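Local atomic coordinates of lactate dehydrogenase, adjacent gene encodes predicted malate dehydrogenase (PDB entry 4ND2), a protein that probably interconverts pyruvate and (S)-lactate using the NADH/NAD(+) pair. Residues D26-V31 with A246-K251. Numbering follows the deposited sequence.
Sequences DNLADV and AYLKDK
Leu28 and Leu248 meet through their branched ends where the turn joining helix 14-26 to strand 30-34, part of the Rossmann fold's first beta-alpha-beta unit, faces the C-terminal end of helix 234-248 of the C-terminal alpha/beta domain. CD1 of Leu248 is the central atom: it lies 3.8 Å from Leu28 CG, 4.0 Å from Leu28 CD1 and 4.1 Å from Leu28 CD2, and so nestles into the fork of that isopropyl group. Leu28 reaches it because its CG is turned opposite the backbone N (chi1 178°), which carries both methyls across to the helix end. Ala29 CB touches the same CD1 more loosely, at 4.5 Å. Ile7 of strand 6-10 packs against all three residues, and Val75 against Leu248, joining this apolar cluster to the starts of the two central strands of the parallel sheet, 6-10 and 75-78. Both helices end in Schellman motifs, at Asn27 and Asp250. Lys249 crosses Leu28 at an angle and touches it through CE, while its NZ, bent off the chain at chi4 (-53°), makes a weak hydrogen bond to Asn27 O of a second subunit. Lys249 CE itself lies 4.2 Å from Leu28 CD1.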
ATOM      1  N   ASP A  26      -3.765   7.704   1.426  1.00 20.92           N
ATOM      2  CA  ASP A  26      -3.310   7.070   0.180  1.00 21.19           C
ATOM      3  C   ASP A  26      -2.397   7.970  -0.659  1.00 20.76           C
ATOM      4  O   ASP A  26      -1.841   7.520  -1.660  1.00 20.08           O
ATOM      5  CB  ASP A  26      -4.511   6.659  -0.681  1.00 21.79           C
ATOM      6  CG  ASP A  26      -5.387   5.606  -0.017  1.00 22.58           C
ATOM      7  OD1 ASP A  26      -4.912   4.894   0.892  1.00 23.58           O
ATOM      8  OD2 ASP A  26      -6.563   5.489  -0.413  1.00 23.22           O
ATOM      9  N   ASN A  27      -2.256   9.237  -0.263  1.00 20.42           N
ATOM     10  CA  ASN A  27      -1.551  10.236  -1.067  1.00 20.33           C
ATOM     11  C   ASN A  27      -2.097  10.296  -2.501  1.00 19.76           C
ATOM     12  O   ASN A  27      -1.344  10.449  -3.463  1.00 19.46           O
ATOM     13  CB  ASN A  27      -0.038   9.978  -1.061  1.00 20.93           C
ATOM     14  CG  ASN A  27       0.766  11.147  -1.620  1.00 21.81           C
ATOM     15  OD1 ASN A  27       0.392  12.311  -1.476  1.00 22.75           O
ATOM     16  ND2 ASN A  27       1.878  10.837  -2.257  1.00 22.51           N
ATOM     17  N   LEU A  28      -3.416  10.173  -2.625  1.00 19.20           N
ATOM     18  CA  LEU A  28      -4.090  10.234  -3.924  1.00 19.04           C
ATOM     19  C   LEU A  28      -4.098  11.659  -4.479  1.00 18.90           C
ATOM     20  O   LEU A  28      -3.964  11.868  -5.685  1.00 18.56           O
ATOM     21  CB  LEU A  28      -5.525   9.718  -3.791  1.00 19.01           C
ATOM     22  CG  LEU A  28      -6.416   9.733  -5.034  1.00 19.07           C
ATOM     23  CD1 LEU A  28      -5.854   8.820  -6.114  1.00 19.02           C
ATOM     24  CD2 LEU A  28      -7.834   9.326  -4.663  1.00 19.01           C
ATOM     25  N   ALA A  29      -4.274  12.634  -3.591  1.00 18.62           N
ATOM     26  CA  ALA A  29      -4.344  14.036  -3.984  1.00 18.85           C
ATOM     27  C   ALA A  29      -4.232  14.942  -2.763  1.00 18.90           C
ATOM     28  O   ALA A  29      -4.261  14.474  -1.620  1.00 18.51           O
ATOM     29  CB  ALA A  29      -5.656  14.311  -4.707  1.00 18.81           C
ATOM     30  N   ASP A  30      -4.086  16.236  -3.020  1.00 19.27           N
ATOM     31  CA  ASP A  30      -4.317  17.250  -1.997  1.00 19.64           C
ATOM     32  C   ASP A  30      -5.823  17.374  -1.817  1.00 19.45           C
ATOM     33  O   ASP A  30      -6.587  17.123  -2.752  1.00 19.29           O
ATOM     34  CB  ASP A  30      -3.750  18.608  -2.417  1.00 20.05           C
ATOM     35  CG  ASP A  30      -2.231  18.654  -2.388  1.00 20.65           C
ATOM     36  OD1 ASP A  30      -1.586  17.767  -1.785  1.00 20.66           O
ATOM     37  OD2 ASP A  30      -1.679  19.608  -2.969  1.00 21.75           O
ATOM     38  N   VAL A  31      -6.244  17.774  -0.622  1.00 19.40           N
ATOM     39  CA  VAL A  31      -7.659  17.880  -0.301  1.00 19.46           C
ATOM     40  C   VAL A  31      -8.011  19.286   0.183  1.00 19.74           C
ATOM     41  O   VAL A  31      -7.291  19.865   0.993  1.00 19.37           O
ATOM     42  CB  VAL A  31      -8.056  16.867   0.791  1.00 19.35           C
ATOM     43  CG1 VAL A  31      -9.529  17.013   1.154  1.00 19.46           C
ATOM     44  CG2 VAL A  31      -7.752  15.448   0.332  1.00 19.42           C
ATOM     45  N   ALA A 246     -10.489   6.040  -9.833  1.00 18.90           N
ATOM     46  CA  ALA A 246     -10.745   5.606 -11.205  1.00 18.60           C
ATOM     47  C   ALA A 246     -10.548   6.745 -12.200  1.00 18.28           C
ATOM     48  O   ALA A 246      -9.974   6.547 -13.272  1.00 17.99           O
ATOM     49  CB  ALA A 246     -12.151   5.038 -11.327  1.00 18.72           C
ATOM     50  N   TYR A 247     -11.020   7.935 -11.835  1.00 18.04           N
ATOM     51  CA  TYR A 247     -10.861   9.117 -12.671  1.00 18.19           C
ATOM     52  C   TYR A 247      -9.405   9.580 -12.715  1.00 18.29           C
ATOM     53  O   TYR A 247      -8.834   9.738 -13.792  1.00 18.03           O
ATOM     54  CB  TYR A 247     -11.761  10.258 -12.173  1.00 18.31           C
ATOM     55  CG  TYR A 247     -11.651  11.515 -13.005  1.00 18.45           C
ATOM     56  CD1 TYR A 247     -12.326  11.630 -14.217  1.00 18.70           C
ATOM     57  CD2 TYR A 247     -10.865  12.586 -12.589  1.00 18.63           C
ATOM     58  CE1 TYR A 247     -12.221  12.772 -14.992  1.00 18.86           C
ATOM     59  CE2 TYR A 247     -10.758  13.736 -13.355  1.00 18.85           C
ATOM     60  CZ  TYR A 247     -11.436  13.823 -14.555  1.00 18.98           C
ATOM     61  OH  TYR A 247     -11.335  14.963 -15.316  1.00 19.23           O
ATOM     62  N   LEU A 248      -8.814   9.794 -11.541  1.00 18.61           N
ATOM     63  CA  LEU A 248      -7.471  10.370 -11.441  1.00 19.02           C
ATOM     64  C   LEU A 248      -6.380   9.478 -12.031  1.00 19.45           C
ATOM     65  O   LEU A 248      -5.393   9.981 -12.559  1.00 19.50           O
ATOM     66  CB  LEU A 248      -7.135  10.705  -9.982  1.00 18.82           C
ATOM     67  CG  LEU A 248      -7.936  11.858  -9.364  1.00 18.75           C
ATOM     68  CD1 LEU A 248      -7.742  11.911  -7.854  1.00 18.79           C
ATOM     69  CD2 LEU A 248      -7.547  13.184  -9.995  1.00 18.75           C
ATOM     70  N   LYS A 249      -6.561   8.163 -11.938  1.00 20.19           N
ATOM     71  CA  LYS A 249      -5.586   7.210 -12.470  1.00 20.80           C
ATOM     72  C   LYS A 249      -5.997   6.625 -13.826  1.00 20.73           C
ATOM     73  O   LYS A 249      -5.300   5.764 -14.363  1.00 19.96           O
ATOM     74  CB  LYS A 249      -5.349   6.095 -11.452  1.00 21.83           C
ATOM     75  CG  LYS A 249      -4.699   6.595 -10.171  1.00 22.84           C
ATOM     76  CD  LYS A 249      -4.738   5.549  -9.068  1.00 24.03           C
ATOM     77  CE  LYS A 249      -3.676   5.799  -8.007  1.00 24.94           C
ATOM     78  NZ  LYS A 249      -2.292   5.937  -8.551  1.00 25.54           N
ATOM     79  N   ASP A 250      -7.116   7.101 -14.375  1.00 20.78           N
ATOM     80  CA  ASP A 250      -7.593   6.676 -15.694  1.00 21.11           C
ATOM     81  C   ASP A 250      -7.668   5.151 -15.774  1.00 21.01           C
ATOM     82  O   ASP A 250      -7.137   4.539 -16.702  1.00 20.74           O
ATOM     83  CB  ASP A 250      -6.679   7.236 -16.793  1.00 21.31           C
ATOM     84  CG  ASP A 250      -7.199   6.956 -18.200  1.00 21.82           C
ATOM     85  OD1 ASP A 250      -8.429   7.006 -18.419  1.00 21.67           O
ATOM     86  OD2 ASP A 250      -6.366   6.686 -19.090  1.00 21.96           O
ATOM     87  N   LYS A 251      -8.331   4.548 -14.793  1.00 21.20           N
ATOM     88  CA  LYS A 251      -8.322   3.091 -14.630  1.00 21.70           C
ATOM     89  C   LYS A 251      -9.124   2.314 -15.671  1.00 21.55           C
ATOM     90  O   LYS A 251      -8.860   1.127 -15.881  1.00 21.37           O
ATOM     91  CB  LYS A 251      -8.857   2.703 -13.252  1.00 22.35           C
ATOM     92  CG  LYS A 251      -7.924   3.007 -12.096  1.00 23.17           C
ATOM     93  CD  LYS A 251      -8.436   2.334 -10.834  1.00 24.14           C
ATOM     94  CE  LYS A 251      -7.694   2.806  -9.603  1.00 25.11           C
ATOM     95  NZ  LYS A 251      -8.234   2.154  -8.375  1.00 26.05           N
TER